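Local coordinates for putative curved DNA-binding protein (Chaetomium thermophilum var. thermophilum DSM 1495, PDB 4IPA) that is the Arx1 of a thermophilic fungus, a methionine-aminopeptidase-like protein linked to ribosome biogenesis, and may bind DNA, at residues V25-K30 against K70-K75; V136-N139 against P143-I146; Y281-P286 against G325-Q330. All coordinates share one frame; numbering follows the deposited sequence.

Contact 1 (V25-K30 against K70-K75). With SO4 (sulfate ion), chain F.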
loop_
_atom_site.group_PDB
_atom_site.type_symbol
_atom_site.label_atom_id
_atom_site.label_comp_id
_atom_site.label_asym_id
_atom_site.label_seq_id
_atom_site.Cartn_x
_atom_site.Cartn_y
_atom_site.Cartn_z
ATOM N N VAL A 25 13.837 -14.874 8.421
ATOM C CA VAL A 25 13.297 -13.605 7.975
ATOM C C VAL A 25 12.079 -13.796 7.055
ATOM O O VAL A 25 11.038 -13.172 7.240
ATOM C CB VAL A 25 14.409 -12.793 7.299
ATOM C CG1 VAL A 25 13.840 -11.591 6.540
ATOM C CG2 VAL A 25 15.450 -12.384 8.362
ATOM N N LEU A 26 12.211 -14.687 6.086
ATOM C CA LEU A 26 11.125 -14.973 5.180
ATOM C C LEU A 26 9.877 -15.396 5.968
ATOM O O LEU A 26 8.771 -14.924 5.701
ATOM C CB LEU A 26 11.567 -16.052 4.206
ATOM C CG LEU A 26 10.857 -16.144 2.859
ATOM C CD1 LEU A 26 10.580 -14.757 2.297
ATOM C CD2 LEU A 26 11.689 -16.994 1.887
ATOM N N THR A 27 10.075 -16.251 6.964
ATOM C CA THR A 27 8.994 -16.791 7.789
ATOM C C THR A 27 8.313 -15.728 8.664
ATOM O O THR A 27 7.112 -15.810 8.923
ATOM C CB THR A 27 9.511 -17.970 8.672
ATOM O OG1 THR A 27 9.992 -19.019 7.818
ATOM C CG2 THR A 27 8.410 -18.526 9.565
ATOM N N LYS A 28 9.077 -14.736 9.107
ATOM C CA LYS A 28 8.515 -13.640 9.889
ATOM C C LYS A 28 7.681 -12.711 9.010
ATOM O O LYS A 28 6.593 -12.303 9.399
ATOM C CB LYS A 28 9.626 -12.878 10.628
ATOM C CG LYS A 28 10.184 -13.648 11.830
ATOM C CD LYS A 28 11.495 -13.070 12.355
ATOM C CE LYS A 28 11.942 -13.830 13.612
ATOM N NZ LYS A 28 13.336 -13.494 14.022
ATOM N N TYR A 29 8.198 -12.380 7.826
ATOM C CA TYR A 29 7.400 -11.692 6.821
ATOM C C TYR A 29 6.132 -12.482 6.554
ATOM O O TYR A 29 5.042 -11.924 6.529
ATOM C CB TYR A 29 8.178 -11.538 5.521
ATOM C CG TYR A 29 9.066 -10.327 5.461
ATOM C CD1 TYR A 29 8.526 -9.050 5.461
ATOM C CD2 TYR A 29 10.440 -10.455 5.372
ATOM C CE1 TYR A 29 9.326 -7.950 5.393
ATOM C CE2 TYR A 29 11.255 -9.346 5.304
ATOM C CZ TYR A 29 10.686 -8.101 5.319
ATOM O OH TYR A 29 11.478 -6.998 5.248
ATOM N N LYS A 30 6.268 -13.791 6.372
ATOM C CA LYS A 30 5.102 -14.620 6.065
ATOM C C LYS A 30 4.076 -14.659 7.203
ATOM O O LYS A 30 2.868 -14.686 6.959
ATOM C CB LYS A 30 5.513 -16.047 5.681
ATOM C CG LYS A 30 4.333 -16.961 5.380
ATOM C CD LYS A 30 3.783 -16.691 3.984
ATOM C CE LYS A 30 2.492 -17.446 3.734
ATOM N NZ LYS A 30 1.791 -16.898 2.548
ATOM N N LYS A 70 -1.717 -13.756 19.323
ATOM C CA LYS A 70 -1.811 -15.197 19.131
ATOM C C LYS A 70 -0.562 -15.824 18.519
ATOM O O LYS A 70 -0.516 -17.036 18.332
ATOM C CB LYS A 70 -3.043 -15.545 18.294
ATOM C CG LYS A 70 -4.357 -15.189 18.988
ATOM C CD LYS A 70 -5.574 -15.861 18.349
ATOM C CE LYS A 70 -5.887 -15.320 16.962
ATOM N NZ LYS A 70 -7.363 -15.351 16.699
ATOM N N VAL A 71 0.453 -15.020 18.221
ATOM C CA VAL A 71 1.685 -15.556 17.635
ATOM C C VAL A 71 2.914 -15.068 18.398
ATOM O O VAL A 71 2.798 -14.169 19.235
ATOM C CB VAL A 71 1.826 -15.199 16.133
ATOM C CG1 VAL A 71 0.658 -15.745 15.346
ATOM C CG2 VAL A 71 1.947 -13.688 15.946
ATOM N N TYR A 72 4.079 -15.651 18.101
ATOM C CA TYR A 72 5.332 -15.309 18.799
ATOM C C TYR A 72 5.091 -14.859 20.228
ATOM O O TYR A 72 5.451 -13.738 20.603
ATOM C CB TYR A 72 6.129 -14.236 18.043
ATOM C CG TYR A 72 6.627 -14.722 16.710
ATOM C CD1 TYR A 72 5.765 -14.820 15.633
ATOM C CD2 TYR A 72 7.955 -15.101 16.527
ATOM C CE1 TYR A 72 6.199 -15.280 14.407
ATOM C CE2 TYR A 72 8.408 -15.558 15.289
ATOM C CZ TYR A 72 7.517 -15.649 14.232
ATOM O OH TYR A 72 7.922 -16.105 12.984
ATOM N N ARG A 73 4.468 -15.738 21.010
ATOM C CA ARG A 73 4.149 -15.463 22.404
ATOM C C ARG A 73 5.380 -15.754 23.230
ATOM O O ARG A 73 5.788 -14.957 24.079
ATOM C CB ARG A 73 2.999 -16.357 22.868
ATOM C CG ARG A 73 1.713 -16.160 22.083
ATOM C CD ARG A 73 0.607 -17.083 22.567
ATOM N NE ARG A 73 0.872 -18.476 22.223
ATOM C CZ ARG A 73 0.000 -19.275 21.619
ATOM N NH1 ARG A 73 -1.203 -18.816 21.301
ATOM N NH2 ARG A 73 0.333 -20.532 21.335
ATOM N N ASP A 74 5.968 -16.914 22.965
ATOM C CA ASP A 74 7.230 -17.283 23.578
ATOM C C ASP A 74 8.233 -16.145 23.392
ATOM O O ASP A 74 8.396 -15.617 22.290
ATOM C CB ASP A 74 7.774 -18.577 22.956
ATOM C CG ASP A 74 6.830 -19.764 23.135
ATOM O OD1 ASP A 74 5.591 -19.577 23.041
ATOM O OD2 ASP A 74 7.334 -20.888 23.367
ATOM N N LYS A 75 8.884 -15.758 24.481
ATOM C CA LYS A 75 9.961 -14.774 24.427
ATOM C C LYS A 75 9.484 -13.327 24.287
ATOM O O LYS A 75 8.281 -13.033 24.308
ATOM C CB LYS A 75 10.956 -15.106 23.301
ATOM C CG LYS A 75 11.626 -16.471 23.431
ATOM C CD LYS A 75 12.901 -16.548 22.604
ATOM C CE LYS A 75 13.703 -17.796 22.953
ATOM N NZ LYS A 75 15.036 -17.820 22.290
HETATM S S SO4 F . 3.398 -19.336 19.049
HETATM O O1 SO4 F . 2.366 -19.737 18.090
HETATM O O2 SO4 F . 4.702 -19.405 18.393
HETATM O O3 SO4 F . 3.155 -17.975 19.514
HETATM O O4 SO4 F . 3.387 -20.212 20.221
#
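Lys28, on a helical turn of 25-30, and Tyr72, in the irregular loop 70-75, are the backbones' nearest residues, yet their CA atoms stand 9.6 Å apart, so it is the Tyr72 side chain that spans the gap. Tyr72 does most of the reaching. Its CB points at the helix, and the long, stiff phenol carries OH to 3.5 Å from Lys28 CG, the closest approach of the two segments. The two side chains cross at about a right angle, and the lysine offers its aliphatic shaft while its ammonium group goes on to other partners. With CG anti to the carbonyl carbon (chi1 -74°) and the chain extended beyond it, Lys28 NZ reaches salt bridges with Asp24 and Asp125. Thr27 adds a looser flank: its CG2 lies 4.2 Å from Tyr72 OH, while its OG1 bonds to Val23 O, one turn back. The phenol oxygen has a weak hydrogen bond with Thr31 OG1, one turn further along the helix.

In this M24 peptidase-like, pita-bread fold, the contact ties the start of helix 23-46 to the loop leaving helix 53-69, and both Lys28 and Tyr72 rest on Ile124 of strand 115-124. Val71 CG2 meets the Tyr72 ring at its edge, in the ring plane.

Behind the tyrosine, the loop backbone turns and holds a sulfate, probably from the crystallisation liquor. Arg73 N donates to sulfate O3 at 3.0 Å (158°), and Tyr72 N comes within 2.9 Å of the same oxygen. The arginine chain bends at chi3 (-70°), folding the guanidinium back so that O3 lies over one of its faces and NH2 makes a weak, strongly bent bond to O4 of 3.3 Å.

Contact 2 (V136-N139 against P143-I146)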
loop_
_atom_site.group_PDB
_atom_site.type_symbol
_atom_site.label_atom_id
_atom_site.label_comp_id
_atom_site.label_asym_id
_atom_site.label_seq_id
_atom_site.Cartn_x
_atom_site.Cartn_y
_atom_site.Cartn_z
ATOM N N VAL A 136 -15.584 -2.723 -3.968
ATOM C CA VAL A 136 -16.783 -1.940 -4.229
ATOM C C VAL A 136 -17.718 -2.087 -3.040
ATOM O O VAL A 136 -18.104 -3.194 -2.665
ATOM C CB VAL A 136 -17.492 -2.397 -5.516
ATOM C CG1 VAL A 136 -18.787 -1.602 -5.745
ATOM C CG2 VAL A 136 -16.567 -2.239 -6.705
ATOM N N ALA A 137 -18.058 -0.968 -2.421
ATOM C CA ALA A 137 -18.929 -1.004 -1.263
ATOM C C ALA A 137 -20.303 -1.548 -1.659
ATOM O O ALA A 137 -20.922 -1.069 -2.604
ATOM C CB ALA A 137 -19.045 0.373 -0.653
ATOM N N LYS A 138 -20.776 -2.554 -0.937
ATOM C CA LYS A 138 -22.052 -3.163 -1.280
ATOM C C LYS A 138 -22.481 -4.162 -0.216
ATOM O O LYS A 138 -21.672 -4.593 0.601
ATOM C CB LYS A 138 -21.939 -3.875 -2.633
ATOM C CG LYS A 138 -21.158 -5.174 -2.555
ATOM C CD LYS A 138 -20.915 -5.764 -3.935
ATOM C CE LYS A 138 -19.801 -6.800 -3.894
ATOM N NZ LYS A 138 -18.462 -6.181 -3.597
ATOM N N ASN A 139 -23.758 -4.527 -0.237
ATOM C CA ASN A 139 -24.284 -5.551 0.661
ATOM C C ASN A 139 -24.078 -6.953 0.114
ATOM O O ASN A 139 -23.901 -7.143 -1.089
ATOM C CB ASN A 139 -25.763 -5.307 0.955
ATOM C CG ASN A 139 -25.981 -4.074 1.802
ATOM O OD1 ASN A 139 -26.626 -3.112 1.373
ATOM N ND2 ASN A 139 -25.422 -4.085 3.014
ATOM N N PRO A 143 -25.379 -7.435 -6.543
ATOM C CA PRO A 143 -24.703 -8.077 -7.678
ATOM C C PRO A 143 -23.185 -7.921 -7.600
ATOM O O PRO A 143 -22.692 -6.896 -7.126
ATOM C CB PRO A 143 -25.241 -7.307 -8.890
ATOM C CG PRO A 143 -26.538 -6.725 -8.433
ATOM C CD PRO A 143 -26.355 -6.419 -6.974
ATOM N N ASP A 144 -22.455 -8.925 -8.073
ATOM C CA ASP A 144 -20.995 -8.904 -8.030
ATOM C C ASP A 144 -20.403 -8.078 -9.165
ATOM O O ASP A 144 -19.288 -7.559 -9.057
ATOM C CB ASP A 144 -20.450 -10.333 -8.079
ATOM C CG ASP A 144 -20.603 -11.061 -6.756
ATOM O OD1 ASP A 144 -20.366 -10.428 -5.702
ATOM O OD2 ASP A 144 -20.967 -12.260 -6.769
ATOM N N VAL A 145 -21.166 -7.940 -10.241
ATOM C CA VAL A 145 -20.679 -7.321 -11.469
ATOM C C VAL A 145 -20.284 -5.847 -11.325
ATOM O O VAL A 145 -20.944 -5.068 -10.644
ATOM C CB VAL A 145 -21.688 -7.493 -12.626
ATOM C CG1 VAL A 145 -21.326 -6.602 -13.804
ATOM C CG2 VAL A 145 -21.738 -8.950 -13.056
ATOM N N ILE A 146 -19.184 -5.491 -11.978
ATOM C CA ILE A 146 -18.715 -4.125 -12.041
ATOM C C ILE A 146 -18.714 -3.713 -13.497
ATOM O O ILE A 146 -18.215 -4.433 -14.358
ATOM C CB ILE A 146 -17.322 -4.013 -11.458
ATOM C CG1 ILE A 146 -17.332 -4.539 -10.025
ATOM C CG2 ILE A 146 -16.847 -2.569 -11.495
ATOM C CD1 ILE A 146 -16.017 -5.109 -9.575
HETATM O O HOH W 1 -18.354 -5.978 -6.534
#
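Lys138 reaches across the loop toward Pro143 and Asp144, and no other residue here has as much surface buried by the contact. Its methylene chain packs alongside the opposing backbone, CD lying 3.8 Å from Pro143 O, and CE passes 4.1 Å from Asp144 OD1. The last torsion (chi4 -68°) then bends NZ back to its own limb, where it donates to Val136 O at 3.1 Å, in the carbonyl plane and on a lone pair. A second bond from NZ, 2.9 Å long, goes to a water, which in turn donates to Asp144 O at 3.1 Å, so one ammonium group links both limbs. Asp144 O has a second partner in Lys369 NZ. The Asp144 carboxylate makes no direct bond to Lys138: OD1 stays 5.1 Å from NZ, near enough only for a general, probably modest, attraction. A leucine in place of Lys138 would probably leave Val136 O without its ammonium partner and break the water bridge between the limbs.

Val136 and Ile146 meet at the open end of the loop with branched apolar chains, which slide past each other in opposite directions, Val136 CG2 being 4.1 Å from Ile146 CD1. The loop thus joins the end of strand 127-136 to helix 148-167; Val136 also packs on Gln150 and Phe154 of that helix, while Ile146 pairs through its backbone with Lys369 and Lys371.

Contact 3 (Y281-P286 against G325-Q330)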
loop_
_atom_site.group_PDB
_atom_site.type_symbol
_atom_site.label_atom_id
_atom_site.label_comp_id
_atom_site.label_asym_id
_atom_site.label_seq_id
_atom_site.Cartn_x
_atom_site.Cartn_y
_atom_site.Cartn_z
ATOM N N TYR A 281 16.285 15.344 16.806
ATOM C CA TYR A 281 15.779 16.607 17.341
ATOM C C TYR A 281 15.301 16.454 18.785
ATOM O O TYR A 281 14.585 15.512 19.116
ATOM C CB TYR A 281 14.648 17.136 16.451
ATOM C CG TYR A 281 14.016 18.420 16.939
ATOM C CD1 TYR A 281 14.642 19.640 16.744
ATOM C CD2 TYR A 281 12.779 18.415 17.572
ATOM C CE1 TYR A 281 14.058 20.838 17.188
ATOM C CE2 TYR A 281 12.184 19.603 18.017
ATOM C CZ TYR A 281 12.834 20.806 17.825
ATOM O OH TYR A 281 12.256 21.977 18.259
ATOM N N ALA A 282 15.707 17.367 19.657
ATOM C CA ALA A 282 15.279 17.294 21.050
ATOM C C ALA A 282 13.950 18.023 21.264
ATOM O O ALA A 282 13.848 19.227 21.034
ATOM C CB ALA A 282 16.340 17.841 21.964
ATOM N N LEU A 283 12.930 17.281 21.690
ATOM C CA LEU A 283 11.615 17.867 21.934
ATOM C C LEU A 283 11.609 18.680 23.224
ATOM O O LEU A 283 12.118 18.229 24.246
ATOM C CB LEU A 283 10.548 16.776 21.978
ATOM C CG LEU A 283 10.410 16.000 20.662
ATOM C CD1 LEU A 283 9.618 14.722 20.872
ATOM C CD2 LEU A 283 9.786 16.885 19.566
ATOM N N LYS A 284 11.043 19.881 23.164
ATOM C CA LYS A 284 10.991 20.757 24.330
ATOM C C LYS A 284 9.710 20.580 25.134
ATOM O O LYS A 284 9.706 20.726 26.358
ATOM C CB LYS A 284 11.156 22.221 23.904
ATOM C CG LYS A 284 12.524 22.510 23.286
ATOM C CD LYS A 284 12.713 23.985 22.971
ATOM C CE LYS A 284 14.160 24.271 22.581
ATOM N NZ LYS A 284 14.409 25.718 22.302
ATOM N N ARG A 285 8.629 20.236 24.447
ATOM C CA ARG A 285 7.319 20.172 25.079
ATOM C C ARG A 285 7.042 18.804 25.683
ATOM O O ARG A 285 7.243 17.774 25.037
ATOM C CB ARG A 285 6.237 20.588 24.076
ATOM C CG ARG A 285 6.495 21.995 23.554
ATOM C CD ARG A 285 5.557 22.409 22.443
ATOM N NE ARG A 285 4.150 22.371 22.831
ATOM C CZ ARG A 285 3.526 23.333 23.519
ATOM N NH1 ARG A 285 4.185 24.417 23.925
ATOM N NH2 ARG A 285 2.237 23.208 23.808
ATOM N N PRO A 286 6.580 18.792 26.937
ATOM C CA PRO A 286 6.403 17.534 27.660
ATOM C C PRO A 286 5.382 16.617 26.999
ATOM O O PRO A 286 5.579 15.412 27.024
ATOM C CB PRO A 286 5.930 17.984 29.051
ATOM C CG PRO A 286 5.391 19.364 28.849
ATOM C CD PRO A 286 6.220 19.963 27.757
ATOM N N GLY A 325 9.532 19.258 14.269
ATOM C CA GLY A 325 10.910 18.901 14.551
ATOM C C GLY A 325 11.480 17.819 13.660
ATOM O O GLY A 325 12.677 17.534 13.703
ATOM N N GLY A 326 10.628 17.199 12.855
ATOM C CA GLY A 326 11.075 16.130 11.982
ATOM C C GLY A 326 11.278 14.743 12.588
ATOM O O GLY A 326 11.873 13.879 11.943
ATOM N N VAL A 327 10.785 14.510 13.803
ATOM C CA VAL A 327 10.905 13.189 14.429
ATOM C C VAL A 327 9.696 12.316 14.110
ATOM O O VAL A 327 9.792 11.098 14.177
ATOM C CB VAL A 327 11.112 13.255 15.973
ATOM C CG1 VAL A 327 12.341 14.084 16.324
ATOM C CG2 VAL A 327 9.879 13.840 16.648
ATOM N N PHE A 328 8.557 12.939 13.809
ATOM C CA PHE A 328 7.457 12.234 13.161
ATOM C C PHE A 328 7.414 12.708 11.713
ATOM O O PHE A 328 7.592 13.889 11.440
ATOM C CB PHE A 328 6.100 12.573 13.784
ATOM C CG PHE A 328 5.839 11.937 15.125
ATOM C CD1 PHE A 328 6.831 11.270 15.821
ATOM C CD2 PHE A 328 4.572 12.017 15.684
ATOM C CE1 PHE A 328 6.562 10.697 17.050
ATOM C CE2 PHE A 328 4.292 11.458 16.916
ATOM C CZ PHE A 328 5.288 10.795 17.602
ATOM N N ARG A 329 7.206 11.782 10.788
ATOM C CA ARG A 329 6.802 12.139 9.449
ATOM C C ARG A 329 5.270 12.205 9.428
ATOM O O ARG A 329 4.588 11.346 9.973
ATOM C CB ARG A 329 7.297 11.105 8.436
ATOM C CG ARG A 329 6.892 11.428 6.988
ATOM C CD ARG A 329 7.420 10.398 5.992
ATOM N NE ARG A 329 8.873 10.294 6.058
ATOM C CZ ARG A 329 9.697 11.121 5.437
ATOM N NH1 ARG A 329 9.199 12.109 4.706
ATOM N NH2 ARG A 329 11.008 10.965 5.548
ATOM N N GLN A 330 4.726 13.223 8.797
ATOM C CA GLN A 330 3.283 13.332 8.691
ATOM C C GLN A 330 2.916 13.033 7.250
ATOM O O GLN A 330 3.558 13.534 6.338
ATOM C CB GLN A 330 2.836 14.740 9.097
ATOM C CG GLN A 330 1.422 15.132 8.728
ATOM C CD GLN A 330 1.231 16.650 8.808
ATOM O OE1 GLN A 330 0.582 17.155 9.708
ATOM N NE2 GLN A 330 1.820 17.371 7.868
#
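Gly326 O is gripped by two side chains, Thr277 OG1 and Asn279 ND2, at the bend whose neighbours Gly325 and Val327 meet Tyr281. Gly326 itself closes helix 312-324 in a Schellman motif, where its positive phi (79°) suits a residue without a CB. Gly325 is small for another reason: its CA sits over one face of the Tyr281 ring in a CH-pi contact, 3.9 Å from the centroid and 22° off the normal, and a CB on it would fall 2.3 Å from Tyr281 CD2.

With chi1 at 178°, the Tyr281 ring swings away from its own N and over Gly325, while its CB lies 3.4 Å from Gly325 O and 3.8 Å from Val327 CG1. Val327 turns its second methyl, CG2, to Leu283 CD2 at 4.2 Å; that same leucine methyl lies at the edge of the Tyr281 ring, in its plane.

Leu283 and Val327 both continue onto Cys322 of helix 312-324 and Tyr292 of helix 286-299. The loop 281-286 is tied to helix 312-324 by Glu321, which accepts bonds from the backbone N of Lys284 and of Arg285, the N-cap of helix 286-299, while 328-330 pairs as an edge strand with 273-276.

Overall arrangement
None of the three contacts belongs to the deep core. Contacts 1 and 2 lie at the surface and contact 3 is partly buried. Contacts 1 and 2 are served by the same strand, 127-136: Tyr127 at its start touches contact 1, and Val136 at its end takes part in contact 2; the nearest atoms of the two contacts are about 23 Å apart. Contact 3 belongs to another part of the fold, the small three-stranded sheet and its helices, and lies across the chain's centre from contact 2, their centres 44 Å apart. The chemistry follows the setting: a phenol against a lysine shaft in contact 1, a water bridge beside one apolar pair in contact 2, and apolar and CH-pi packing in contact 3.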